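Long-range contacts in ORF 37 (Human herpesvirus 8 type M, PDB 3FHD), which processes branched and non-linear viral DNA as a metal-dependent endonuclease and exonuclease, acting on both double-stranded and single-stranded substrates: residues A[81-85]-A[231-237]; A[67-71]-A[122-126]; A[211-216]-A[444-448]; A[357-362]-A[386-391]; A[370-376]-A[437-443]. One frame throughout, in Å; residues are numbered along the deposited sequence.

In the fold
Contact 1 is the buried one of the five. It joins the start of helix 83-100 to the turn before strand 238-240 through a two-nitrogen arginine grip on a glutamine oxygen and a bridging water. Contact 2 touches it through Tyr126 and Trp71. It lies further from the centre of the chain, is partly buried and has no direct hydrogen bond. Contacts 3 and 5 meet at the hairpin of strands 443-444 and 447-448. Contact 3 packs this hairpin on helix 203-217 by apolar side chains, while contact 5 ties the approach to it through backbone carbonyls. Contact 4 binds strand 379-389 of the large mixed sheet to the loop before strand 362-367, with an aromatic ring and two waters.

Contact 1 (A[81-85]-A[231-237]); sequences MPALR and QSPQNGI
A cis peptide bond between Met81 and Pro82 sets the proline ring against the backbone of residues 233-236. Pro82 CD lies 3.5 Å from Gln234 O, and its CB faces the Asn235-Gly236 peptide. Gly236 has positive phi and no side chain, and its CA comes within 4.6 Å of Pro82 CA. Met81 folds back on itself, with chi2 at -74° and chi3 at -79°. This bend brings Met81 CE to 3.4 Å from Gly236 O and 3.8 Å from Ile237 CG2. Arg85 passes the same carbonyl with its CG. Its guanidinium then grips Gln231 OE1 side-on, through Arg85 NE at 2.9 Å and Arg85 NH2 at 3.1 Å. The oxygen lies in the guanidinium plane, while the amide is turned 73° from that plane. The NE bond runs in the carbonyl plane; NH2 approaches from above it. Water 1 links Gly236 O to Arg85 NH1, weakly on the arginine side. Asn235 OD1 closes an Asx turn by accepting from Ile237 N at 2.9 Å and also accepts from Phe238 N; Asn235 ND2 bonds Asn503 OD1. Ser232 OG accepts from Asn235 N in an ST motif. Leu160 O and Asp162 O take further guanidinium hydrogens, and Asn89 binds the Gln231 amide nitrogen. Helices 134-147, 394-412 and 498-502 pack around this junction of helix 83-100 with the turn between strands 230-231 and 238-240.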
# COMPACT_ATOMS: atom_id res chain seq x y z
N MET A 81 -6.66 11.05 19.31
CA MET A 81 -6.37 9.92 18.42
C MET A 81 -5.41 8.94 19.12
O MET A 81 -4.48 9.37 19.82
CB MET A 81 -5.78 10.40 17.10
CG MET A 81 -6.72 11.32 16.30
SD MET A 81 -8.13 10.50 15.48
CE MET A 81 -7.29 9.82 14.04
N PRO A 82 -5.63 7.62 18.93
CA PRO A 82 -6.54 7.01 17.95
C PRO A 82 -8.01 6.83 18.38
O PRO A 82 -8.78 6.25 17.60
CB PRO A 82 -5.90 5.65 17.74
CG PRO A 82 -5.39 5.30 19.14
CD PRO A 82 -4.92 6.59 19.73
N ALA A 83 -8.41 7.29 19.57
CA ALA A 83 -9.73 6.99 20.12
C ALA A 83 -10.89 7.43 19.20
O ALA A 83 -11.86 6.70 19.04
CB ALA A 83 -9.91 7.59 21.57
N LEU A 84 -10.78 8.61 18.61
CA LEU A 84 -11.88 9.10 17.76
C LEU A 84 -11.97 8.28 16.43
O LEU A 84 -13.06 8.05 15.89
CB LEU A 84 -11.71 10.61 17.52
CG LEU A 84 -12.78 11.34 16.71
CD1 LEU A 84 -14.20 11.05 17.25
CD2 LEU A 84 -12.47 12.85 16.67
N ARG A 85 -10.82 7.83 15.93
CA ARG A 85 -10.77 6.92 14.76
C ARG A 85 -11.44 5.56 15.07
O ARG A 85 -12.16 5.03 14.22
CB ARG A 85 -9.30 6.72 14.33
CG ARG A 85 -9.13 5.92 13.04
CD ARG A 85 -9.72 6.62 11.84
NE ARG A 85 -9.80 5.71 10.68
CZ ARG A 85 -10.05 6.08 9.43
NH1 ARG A 85 -10.16 7.36 9.13
NH2 ARG A 85 -10.12 5.16 8.47
N GLN A 231 -5.16 -0.08 9.10
CA GLN A 231 -5.01 1.18 9.81
C GLN A 231 -3.94 0.98 10.93
O GLN A 231 -3.79 -0.15 11.45
CB GLN A 231 -6.36 1.56 10.44
CG GLN A 231 -7.51 1.68 9.44
CD GLN A 231 -8.88 1.73 10.12
OE1 GLN A 231 -9.44 2.82 10.34
NE2 GLN A 231 -9.44 0.56 10.45
N SER A 232 -3.21 2.03 11.29
CA SER A 232 -2.37 2.00 12.50
C SER A 232 -3.21 1.96 13.79
O SER A 232 -3.93 2.91 14.09
CB SER A 232 -1.41 3.21 12.56
OG SER A 232 -0.89 3.35 13.90
N PRO A 233 -3.09 0.87 14.59
CA PRO A 233 -3.86 0.86 15.85
C PRO A 233 -3.30 1.82 16.91
O PRO A 233 -4.00 2.14 17.87
CB PRO A 233 -3.75 -0.60 16.32
CG PRO A 233 -2.45 -1.10 15.68
CD PRO A 233 -2.36 -0.38 14.36
N GLN A 234 -2.06 2.26 16.75
CA GLN A 234 -1.44 3.09 17.77
C GLN A 234 -1.76 4.57 17.59
O GLN A 234 -1.84 5.28 18.57
CB GLN A 234 0.06 2.86 17.82
CG GLN A 234 0.48 1.45 18.30
CD GLN A 234 0.04 1.17 19.73
OE1 GLN A 234 -1.15 1.22 20.07
NE2 GLN A 234 1.00 0.88 20.58
N ASN A 235 -2.01 5.00 16.35
CA ASN A 235 -2.33 6.44 16.10
C ASN A 235 -3.62 6.73 15.33
O ASN A 235 -4.21 7.81 15.48
CB ASN A 235 -1.13 7.16 15.47
CG ASN A 235 -0.63 6.48 14.21
OD1 ASN A 235 -1.35 6.40 13.22
ND2 ASN A 235 0.61 5.99 14.25
N GLY A 236 -4.06 5.80 14.50
CA GLY A 236 -5.24 6.01 13.66
C GLY A 236 -5.11 7.07 12.56
O GLY A 236 -6.12 7.44 11.97
N ILE A 237 -3.89 7.54 12.26
CA ILE A 237 -3.68 8.56 11.19
C ILE A 237 -2.97 8.00 9.96
O ILE A 237 -3.06 8.58 8.87
CB ILE A 237 -2.99 9.84 11.72
CG1 ILE A 237 -1.48 9.62 11.95
CG2 ILE A 237 -3.63 10.31 12.99
CD1 ILE A 237 -0.71 10.93 12.17
O HOH W 1 -7.91 9.15 10.50

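Contact 2 (A[67-71]-A[122-126]); sequences KVRDW and VASVY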
# COMPACT_ATOMS: atom_id res chain seq x y z
N LYS A 67 -24.23 15.89 15.04
CA LYS A 67 -24.10 15.23 16.33
C LYS A 67 -22.66 15.21 16.88
O LYS A 67 -22.49 15.33 18.09
CB LYS A 67 -24.73 13.83 16.28
CG LYS A 67 -26.24 13.81 15.95
CD LYS A 67 -26.86 12.47 16.38
CE LYS A 67 -28.37 12.41 16.24
NZ LYS A 67 -28.84 11.51 15.12
N VAL A 68 -21.65 15.10 16.02
CA VAL A 68 -20.22 15.23 16.44
C VAL A 68 -19.90 16.69 16.78
O VAL A 68 -19.19 16.97 17.76
CB VAL A 68 -19.23 14.69 15.36
CG1 VAL A 68 -17.76 14.90 15.79
CG2 VAL A 68 -19.47 13.20 15.09
N ARG A 69 -20.42 17.62 15.96
CA ARG A 69 -20.26 19.07 16.16
C ARG A 69 -20.81 19.52 17.51
O ARG A 69 -20.16 20.27 18.25
CB ARG A 69 -20.98 19.85 15.05
CG ARG A 69 -20.31 19.83 13.69
CD ARG A 69 -21.15 20.64 12.70
NE ARG A 69 -20.57 20.71 11.36
CZ ARG A 69 -19.71 21.64 10.95
NH1 ARG A 69 -19.28 22.59 11.79
NH2 ARG A 69 -19.28 21.62 9.70
N ASP A 70 -22.03 19.05 17.80
CA ASP A 70 -22.73 19.32 19.06
C ASP A 70 -21.98 18.80 20.29
O ASP A 70 -21.87 19.50 21.29
CB ASP A 70 -24.14 18.71 19.02
CG ASP A 70 -25.09 19.45 18.07
OD1 ASP A 70 -24.73 20.53 17.53
OD2 ASP A 70 -26.22 18.94 17.87
N TRP A 71 -21.53 17.55 20.21
CA TRP A 71 -20.70 16.91 21.24
C TRP A 71 -19.40 17.68 21.44
O TRP A 71 -18.99 17.94 22.58
CB TRP A 71 -20.41 15.45 20.81
CG TRP A 71 -19.41 14.67 21.64
CD1 TRP A 71 -19.52 14.33 22.96
CD2 TRP A 71 -18.17 14.10 21.18
NE1 TRP A 71 -18.41 13.60 23.35
CE2 TRP A 71 -17.57 13.45 22.28
CE3 TRP A 71 -17.50 14.11 19.95
CZ2 TRP A 71 -16.34 12.80 22.19
CZ3 TRP A 71 -16.28 13.46 19.86
CH2 TRP A 71 -15.71 12.81 20.99
N VAL A 122 -22.53 9.29 20.26
CA VAL A 122 -21.10 9.52 20.09
C VAL A 122 -20.37 9.72 21.43
O VAL A 122 -19.28 9.19 21.59
CB VAL A 122 -20.79 10.63 19.06
CG1 VAL A 122 -21.20 12.01 19.58
CG2 VAL A 122 -19.34 10.60 18.66
N ALA A 123 -20.98 10.40 22.40
CA ALA A 123 -20.34 10.58 23.71
C ALA A 123 -19.92 9.25 24.32
O ALA A 123 -18.79 9.11 24.76
CB ALA A 123 -21.23 11.36 24.67
N SER A 124 -20.83 8.28 24.35
CA SER A 124 -20.55 6.96 24.98
C SER A 124 -19.58 6.12 24.18
O SER A 124 -18.64 5.54 24.73
CB SER A 124 -21.84 6.18 25.19
OG SER A 124 -22.69 6.88 26.05
N VAL A 125 -19.82 6.04 22.87
CA VAL A 125 -18.93 5.28 22.00
C VAL A 125 -17.51 5.81 22.15
O VAL A 125 -16.58 5.02 22.40
CB VAL A 125 -19.40 5.34 20.53
CG1 VAL A 125 -18.37 4.73 19.61
CG2 VAL A 125 -20.73 4.60 20.42
N TYR A 126 -17.35 7.14 22.09
CA TYR A 126 -16.04 7.75 22.26
C TYR A 126 -15.38 7.38 23.61
O TYR A 126 -14.20 7.02 23.64
CB TYR A 126 -16.05 9.28 22.07
CG TYR A 126 -14.66 9.81 22.30
CD1 TYR A 126 -13.71 9.81 21.26
CD2 TYR A 126 -14.26 10.21 23.57
CE1 TYR A 126 -12.43 10.23 21.49
CE2 TYR A 126 -12.97 10.64 23.82
CZ TYR A 126 -12.07 10.64 22.77
OH TYR A 126 -10.79 11.05 23.00
O HOH W 2 -17.59 11.52 25.70
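Trp71 of helix 66-72 reaches over the first turn of helix 122-130 in a steep helix-helix crossing. The segment axes cross at -76° and come no closer than 10.8 Å, so large side chains fill the space between them. The indole is the main bump. Its chi1 of 172° swings it away from its own backbone N and across the other helix. The hollow is built by Val122, Ala123 and Tyr126. Val122 CG1 sits over one face of the indole, near its rim, and lies 3.7 Å from Trp71 CB. Ala123 continues the floor under the same face, near the pyrrole rim; its CB is 3.8 Å from Trp71 CD1. Tyr126 closes the far end. Trp71 CH2 rests over one face of the phenol ring, 3.4 Å from Tyr126 CG. The two rings are oblique, with planes 52° apart. Val68 touches the other branch of Val122 more loosely. Phe33 borders this side of the contact, and Ile77 packs on Trp71. Tyr126 also packs on Ala83 of helix 83-100, while its hydroxyl bonds to Ser80 N. Trp71 NE1 donates to water 2 at 3.2 Å, and that water donates to Ala123 O at 2.9 Å.

Contact 3 (A[211-216]-A[444-448]); sequences TLLATL and IGGDA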
# COMPACT_ATOMS: atom_id res chain seq x y z
N THR A 211 0.79 -13.28 -9.36
CA THR A 211 0.89 -14.70 -9.78
C THR A 211 2.33 -15.18 -10.02
O THR A 211 2.68 -16.31 -9.64
CB THR A 211 0.04 -15.01 -11.02
OG1 THR A 211 -1.29 -14.52 -10.80
CG2 THR A 211 -0.04 -16.54 -11.27
N LEU A 212 3.14 -14.35 -10.66
CA LEU A 212 4.58 -14.62 -10.85
C LEU A 212 5.35 -14.78 -9.54
O LEU A 212 6.14 -15.73 -9.40
CB LEU A 212 5.23 -13.52 -11.70
CG LEU A 212 4.82 -13.40 -13.17
CD1 LEU A 212 5.21 -12.04 -13.76
CD2 LEU A 212 5.43 -14.54 -14.01
N LEU A 213 5.12 -13.87 -8.59
CA LEU A 213 5.76 -13.94 -7.27
C LEU A 213 5.35 -15.22 -6.54
O LEU A 213 6.19 -15.98 -6.05
CB LEU A 213 5.40 -12.67 -6.44
CG LEU A 213 5.91 -11.33 -7.01
CD1 LEU A 213 5.44 -10.07 -6.22
CD2 LEU A 213 7.44 -11.36 -7.14
N ALA A 214 4.04 -15.46 -6.49
CA ALA A 214 3.47 -16.60 -5.78
C ALA A 214 3.91 -17.96 -6.36
O ALA A 214 4.37 -18.86 -5.63
CB ALA A 214 1.94 -16.47 -5.78
N THR A 215 3.79 -18.09 -7.68
CA THR A 215 4.06 -19.33 -8.40
C THR A 215 5.54 -19.60 -8.71
O THR A 215 6.00 -20.76 -8.68
CB THR A 215 3.26 -19.33 -9.72
OG1 THR A 215 1.87 -19.18 -9.41
CG2 THR A 215 3.47 -20.63 -10.49
N LEU A 216 6.29 -18.55 -9.04
CA LEU A 216 7.66 -18.76 -9.52
C LEU A 216 8.74 -18.45 -8.51
O LEU A 216 9.81 -19.06 -8.54
CB LEU A 216 7.92 -18.04 -10.85
CG LEU A 216 6.92 -18.27 -12.00
CD1 LEU A 216 7.32 -17.44 -13.21
CD2 LEU A 216 6.77 -19.75 -12.39
N ILE A 444 0.74 -19.35 -16.00
CA ILE A 444 1.85 -19.34 -15.04
C ILE A 444 1.52 -20.41 -13.99
O ILE A 444 0.58 -20.24 -13.22
CB ILE A 444 2.01 -17.94 -14.32
CG1 ILE A 444 2.04 -16.79 -15.32
CG2 ILE A 444 3.28 -17.93 -13.44
CD1 ILE A 444 1.65 -15.42 -14.71
N GLY A 445 2.26 -21.51 -13.99
CA GLY A 445 1.87 -22.69 -13.21
C GLY A 445 0.52 -23.24 -13.65
O GLY A 445 0.31 -23.50 -14.84
N GLY A 446 -0.39 -23.41 -12.71
CA GLY A 446 -1.74 -23.87 -13.04
C GLY A 446 -2.56 -22.73 -13.63
O GLY A 446 -3.35 -22.94 -14.56
N ASP A 447 -2.31 -21.52 -13.11
CA ASP A 447 -3.11 -20.32 -13.33
C ASP A 447 -3.12 -19.85 -14.78
O ASP A 447 -2.06 -19.61 -15.37
CB ASP A 447 -2.58 -19.17 -12.45
CG ASP A 447 -2.48 -19.55 -10.97
OD1 ASP A 447 -1.95 -20.63 -10.64
OD2 ASP A 447 -2.93 -18.73 -10.14
N ALA A 448 -4.31 -19.72 -15.34
CA ALA A 448 -4.49 -19.16 -16.67
C ALA A 448 -4.42 -17.63 -16.60
O ALA A 448 -4.85 -17.03 -15.61
CB ALA A 448 -5.83 -19.60 -17.25
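Ile444 packs against four side chains of helix 203-217. Both of its branches are used. Ile444 CG2, which points away from the isoleucine's own backbone N, meets Leu216 CG at 3.9 Å and Thr215 CB at 4.0 Å. The other branch ends in Ile444 CD1, which reaches Leu212 CD2 at 3.9 Å. Leu212 and Leu216 both cross the isoleucine at about a right angle. Thr211 completes the group: Thr211 CG2 lies 3.9 Å from Ile444 CB. This part is close and apolar. No hydrogen bond joins the two segments.

Ile444 begins a type II' beta turn that ends at Asp447, the tip of a small antiparallel hairpin made by strands 443-444 and 447-448. Gly445 takes the positive phi of this turn. Gly445 CA comes to 3.8 Å from Thr215 CG2. The turn is held by Ile444 N to Asp447 O and by a weaker return bond.

The other side is looser. Asp447 is exposed and meets the Thr211 methyl, Asp447 OD2 lying 3.8 Å from Thr211 CG2. Thr215 OG1 and Asp447 OD1 stay 4.3 Å apart. The threonine hydroxyls turn back to their own helix instead: Thr215 OG1 bonds weakly to Thr211 O, and Thr211 OG1 binds Glu207 O. Leu213, on a different side of the helix, packs on Phe244, Tyr265 and Ile267 of the large sheet. The Leu212 side chain lies about 13 Å from the bound magnesium ion.

Contact 4 (A[357-362]-A[386-391]); sequences NSTTES and NLFVNV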
# COMPACT_ATOMS: atom_id res chain seq x y z
N ASN A 357 21.18 1.60 1.02
CA ASN A 357 20.55 1.09 -0.20
C ASN A 357 21.50 1.13 -1.39
O ASN A 357 21.16 1.62 -2.47
CB ASN A 357 19.25 1.84 -0.52
CG ASN A 357 18.13 1.50 0.43
OD1 ASN A 357 17.50 0.43 0.33
ND2 ASN A 357 17.89 2.38 1.40
N SER A 358 22.71 0.62 -1.18
CA SER A 358 23.69 0.60 -2.26
C SER A 358 24.60 -0.64 -2.23
O SER A 358 25.69 -0.60 -2.79
CB SER A 358 24.50 1.91 -2.27
OG SER A 358 25.01 2.20 -0.98
N THR A 359 24.12 -1.73 -1.63
CA THR A 359 24.87 -3.01 -1.51
C THR A 359 24.18 -4.24 -2.13
O THR A 359 24.75 -4.88 -3.02
CB THR A 359 25.21 -3.32 -0.02
OG1 THR A 359 25.92 -2.21 0.55
CG2 THR A 359 26.08 -4.58 0.11
N THR A 360 22.97 -4.58 -1.65
CA THR A 360 22.22 -5.74 -2.16
C THR A 360 21.64 -5.43 -3.53
O THR A 360 20.82 -4.52 -3.67
CB THR A 360 21.04 -6.14 -1.23
OG1 THR A 360 21.43 -5.99 0.14
CG2 THR A 360 20.58 -7.58 -1.50
N GLU A 361 22.06 -6.21 -4.53
CA GLU A 361 21.62 -5.98 -5.91
C GLU A 361 20.20 -6.49 -6.23
O GLU A 361 19.65 -7.32 -5.51
CB GLU A 361 22.63 -6.56 -6.90
CG GLU A 361 24.03 -5.98 -6.76
CD GLU A 361 25.00 -6.55 -7.77
OE1 GLU A 361 25.11 -7.79 -7.84
OE2 GLU A 361 25.64 -5.77 -8.50
N SER A 362 19.63 -5.97 -7.32
CA SER A 362 18.33 -6.41 -7.83
C SER A 362 18.44 -7.78 -8.51
O SER A 362 19.45 -8.09 -9.11
CB SER A 362 17.79 -5.41 -8.85
OG SER A 362 17.33 -4.23 -8.23
N ASN A 386 23.21 -4.40 -10.63
CA ASN A 386 23.53 -3.32 -9.68
C ASN A 386 22.63 -2.10 -9.91
O ASN A 386 23.07 -1.00 -10.27
CB ASN A 386 25.03 -2.96 -9.63
CG ASN A 386 25.66 -2.75 -11.01
OD1 ASN A 386 25.14 -3.20 -12.04
ND2 ASN A 386 26.80 -2.07 -11.02
N LEU A 387 21.34 -2.34 -9.74
CA LEU A 387 20.32 -1.32 -9.80
C LEU A 387 19.69 -1.29 -8.42
O LEU A 387 19.41 -2.34 -7.85
CB LEU A 387 19.29 -1.66 -10.87
CG LEU A 387 19.72 -1.60 -12.35
CD1 LEU A 387 18.53 -1.74 -13.23
CD2 LEU A 387 20.48 -0.30 -12.69
N PHE A 388 19.46 -0.09 -7.90
CA PHE A 388 19.04 0.11 -6.50
C PHE A 388 17.85 1.04 -6.43
O PHE A 388 17.64 1.83 -7.34
CB PHE A 388 20.18 0.73 -5.66
CG PHE A 388 21.45 -0.06 -5.70
CD1 PHE A 388 21.60 -1.21 -4.93
CD2 PHE A 388 22.50 0.33 -6.53
CE1 PHE A 388 22.79 -1.97 -4.99
CE2 PHE A 388 23.70 -0.41 -6.58
CZ PHE A 388 23.84 -1.56 -5.82
N VAL A 389 17.10 0.98 -5.32
CA VAL A 389 15.96 1.89 -5.13
C VAL A 389 16.45 3.33 -5.11
O VAL A 389 17.52 3.62 -4.57
CB VAL A 389 15.15 1.57 -3.84
CG1 VAL A 389 16.00 1.87 -2.59
CG2 VAL A 389 13.82 2.37 -3.84
N ASN A 390 15.68 4.24 -5.72
CA ASN A 390 15.92 5.66 -5.60
C ASN A 390 15.25 6.17 -4.31
O ASN A 390 13.99 6.21 -4.21
CB ASN A 390 15.39 6.38 -6.85
CG ASN A 390 15.57 7.89 -6.80
OD1 ASN A 390 16.08 8.45 -5.83
ND2 ASN A 390 15.18 8.55 -7.90
N VAL A 391 16.08 6.55 -3.34
CA VAL A 391 15.61 6.89 -1.99
C VAL A 391 14.83 8.21 -1.96
O VAL A 391 14.17 8.53 -0.97
CB VAL A 391 16.75 6.90 -0.92
CG1 VAL A 391 17.53 5.55 -0.94
CG2 VAL A 391 17.70 8.09 -1.14
O HOH W 3 19.99 3.84 -3.34
O HOH W 4 19.01 -3.23 -5.41
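Asn386 meets Glu361 side by side. Both side chains point the same way, and Glu361 OE2 comes to 3.1 Å from Asn386 CB. The Asn386 amide itself is held by Glu332, Lys296 and Trp333. Leu387 offers its carbonyl oxygen. Ser362 OG donates to Leu387 O at 2.8 Å, from well above the carbonyl plane, and also bonds to Thr462. Water 4 donates to the same oxygen and to Thr360 O.

Phe388 fills the hollow of the 357-362 loop. Ser358 CA sits over one ring face in a CH-pi contact, 3.9 Å from the ring centroid and 15° off the normal. Thr360 O lies at the ring edge, 3.5 Å from Phe388 CE1. This is the end of strand 379-389, whose antiparallel neighbour 362-367 starts where the loop stops. Both belong to the mixed sheet of this PD-(D/E)XK nuclease.

Val389 turns its CG1 to Asn357 OD1 at 3.6 Å, and its carbonyl shares water 3 with Asn357 O. Asn357 OD1 accepts a hydrogen bond from Tyr465 N. Val391 then packs its CG1 at 4.0 Å from Asn357 ND2, which donates to Cys353 O. Phe396 of helix 394-412 borders Asn357 and both valines.

Contact 5 (A[370-376]-A[437-443]); sequences PQDTRGQ and QDPVNCT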
# COMPACT_ATOMS: atom_id res chain seq x y z
N PRO A 370 5.65 -17.22 -24.31
CA PRO A 370 4.60 -18.22 -24.61
C PRO A 370 4.37 -18.48 -26.12
O PRO A 370 3.60 -19.39 -26.48
CB PRO A 370 3.35 -17.65 -23.94
CG PRO A 370 3.60 -16.15 -23.86
CD PRO A 370 5.09 -16.00 -23.68
N GLN A 371 5.02 -17.73 -27.00
CA GLN A 371 4.90 -18.04 -28.43
C GLN A 371 5.74 -19.27 -28.78
O GLN A 371 5.48 -19.97 -29.77
CB GLN A 371 5.26 -16.85 -29.32
CG GLN A 371 4.75 -16.99 -30.75
CD GLN A 371 4.92 -15.73 -31.55
OE1 GLN A 371 4.92 -14.63 -30.99
NE2 GLN A 371 5.07 -15.87 -32.86
N ASP A 372 6.74 -19.53 -27.94
CA ASP A 372 7.57 -20.72 -28.06
C ASP A 372 6.86 -21.92 -27.42
O ASP A 372 6.77 -22.99 -28.03
CB ASP A 372 8.94 -20.48 -27.38
CG ASP A 372 9.78 -19.39 -28.07
OD1 ASP A 372 9.46 -18.97 -29.22
OD2 ASP A 372 10.80 -18.96 -27.46
N THR A 373 6.34 -21.72 -26.21
CA THR A 373 5.81 -22.82 -25.38
C THR A 373 4.31 -23.08 -25.59
O THR A 373 3.74 -23.97 -24.94
CB THR A 373 6.05 -22.53 -23.88
OG1 THR A 373 5.36 -21.33 -23.53
CG2 THR A 373 7.53 -22.35 -23.58
N ARG A 374 3.70 -22.29 -26.48
CA ARG A 374 2.23 -22.27 -26.70
C ARG A 374 1.39 -22.06 -25.44
O ARG A 374 0.22 -22.49 -25.38
CB ARG A 374 1.75 -23.51 -27.47
CG ARG A 374 2.41 -23.75 -28.84
CD ARG A 374 2.63 -22.48 -29.67
NE ARG A 374 1.39 -21.93 -30.23
CZ ARG A 374 1.26 -20.69 -30.70
NH1 ARG A 374 0.09 -20.29 -31.20
NH2 ARG A 374 2.30 -19.84 -30.69
N GLY A 375 1.95 -21.40 -24.42
CA GLY A 375 1.18 -21.11 -23.22
C GLY A 375 1.94 -20.85 -21.94
O GLY A 375 1.67 -19.86 -21.26
N GLN A 376 2.86 -21.74 -21.59
CA GLN A 376 3.52 -21.65 -20.28
C GLN A 376 4.56 -20.54 -20.17
O GLN A 376 5.49 -20.44 -21.00
CB GLN A 376 4.12 -23.00 -19.84
CG GLN A 376 4.42 -23.05 -18.34
CD GLN A 376 4.58 -24.47 -17.83
OE1 GLN A 376 3.83 -24.91 -16.95
NE2 GLN A 376 5.55 -25.20 -18.38
N GLN A 437 0.00 -14.54 -33.59
CA GLN A 437 0.55 -15.89 -33.50
C GLN A 437 0.72 -16.41 -32.05
O GLN A 437 1.17 -17.53 -31.85
CB GLN A 437 1.88 -15.96 -34.25
CG GLN A 437 1.75 -15.66 -35.76
CD GLN A 437 3.05 -15.84 -36.48
OE1 GLN A 437 3.69 -16.89 -36.36
NE2 GLN A 437 3.44 -14.84 -37.27
N ASP A 438 0.37 -15.58 -31.07
CA ASP A 438 0.42 -15.98 -29.66
C ASP A 438 -0.73 -16.95 -29.34
O ASP A 438 -1.81 -16.82 -29.91
CB ASP A 438 0.33 -14.77 -28.73
CG ASP A 438 1.68 -14.04 -28.57
OD1 ASP A 438 2.71 -14.73 -28.42
OD2 ASP A 438 1.70 -12.78 -28.60
N PRO A 439 -0.50 -17.92 -28.43
CA PRO A 439 -1.61 -18.80 -28.01
C PRO A 439 -2.75 -18.04 -27.35
O PRO A 439 -2.51 -17.03 -26.68
CB PRO A 439 -0.96 -19.72 -26.97
CG PRO A 439 0.26 -18.96 -26.50
CD PRO A 439 0.76 -18.26 -27.75
N VAL A 440 -3.97 -18.52 -27.54
CA VAL A 440 -5.15 -17.99 -26.84
C VAL A 440 -4.95 -18.08 -25.32
O VAL A 440 -5.18 -17.11 -24.59
CB VAL A 440 -6.44 -18.76 -27.22
CG1 VAL A 440 -7.67 -18.00 -26.73
CG2 VAL A 440 -6.52 -18.97 -28.71
N ASN A 441 -4.47 -19.24 -24.86
CA ASN A 441 -4.40 -19.59 -23.45
C ASN A 441 -2.96 -19.62 -22.96
O ASN A 441 -2.21 -20.52 -23.32
CB ASN A 441 -5.03 -20.98 -23.21
CG ASN A 441 -6.52 -21.03 -23.53
OD1 ASN A 441 -7.28 -20.14 -23.14
ND2 ASN A 441 -6.95 -22.09 -24.21
N CYS A 442 -2.57 -18.63 -22.17
CA CYS A 442 -1.25 -18.64 -21.53
C CYS A 442 -1.39 -19.00 -20.05
O CYS A 442 -2.46 -18.79 -19.47
CB CYS A 442 -0.55 -17.29 -21.70
SG CYS A 442 -0.12 -16.89 -23.41
N THR A 443 -0.34 -19.54 -19.45
CA THR A 443 -0.42 -19.94 -18.04
C THR A 443 0.88 -19.70 -17.28
O THR A 443 1.97 -19.82 -17.85
CB THR A 443 -0.80 -21.43 -17.85
OG1 THR A 443 0.11 -22.26 -18.59
CG2 THR A 443 -2.25 -21.71 -18.29
O HOH W 5 3.28 -11.75 -30.80
O HOH W 6 -1.77 -18.55 -32.63
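This contact near the surface joins a short helical turn, 370-373, and the turn after it to the long connection that leads from strand 423-432 to strand 443-444. Pro439 sits at the middle, its ring against the carbonyl oxygens of Pro370 and Arg374. Pro439 CD lies 3.3 Å from Pro370 O, and Pro439 CG lies 4.2 Å from Pro370 CB. Pro370 CB in turn meets Cys442 SG at 3.6 Å, and Ile455 covers Pro370 from strand 455-464.

Arg374 follows the short helix with positive phi. Its side chain is bent at chi2 (-40°) and chi3 (-73°), which curls the guanidinium back over Pro439. Pro439 CD lies under one face of the group. Both terminal nitrogens grip one oxygen end-on: Arg374 NH2 to Gln437 O at 2.8 Å and Arg374 NH1 to Gln437 O at 3.0 Å. The oxygen lies in the guanidinium plane. NH2 also bonds weakly to Gln371 O, also at the edge of the group, so the arginine ties its own turn to the other loop.

Gln371 crosses Asp438 at about a right angle. Gln371 OE1 and Asp438 OD1 face each other as acceptors. Lys277 bonds Gln371 OE1, while Arg432 bridges Asp438 OD2, the other carboxylate oxygen. Water 5 joins Asp438 OD2 to Gln371 OE1, weakly at the glutamine.

Gly375 brings the backbones closest. Gly375 O accepts from Thr443 N at 2.7 Å. Gln376 CA makes a CA-H...O contact with Thr443 O at 3.4 Å. With the backbone bond of Thr443 to Ile377, Gln376 and Thr443 form a single beta bridge, beside the start of the 443-448 hairpin.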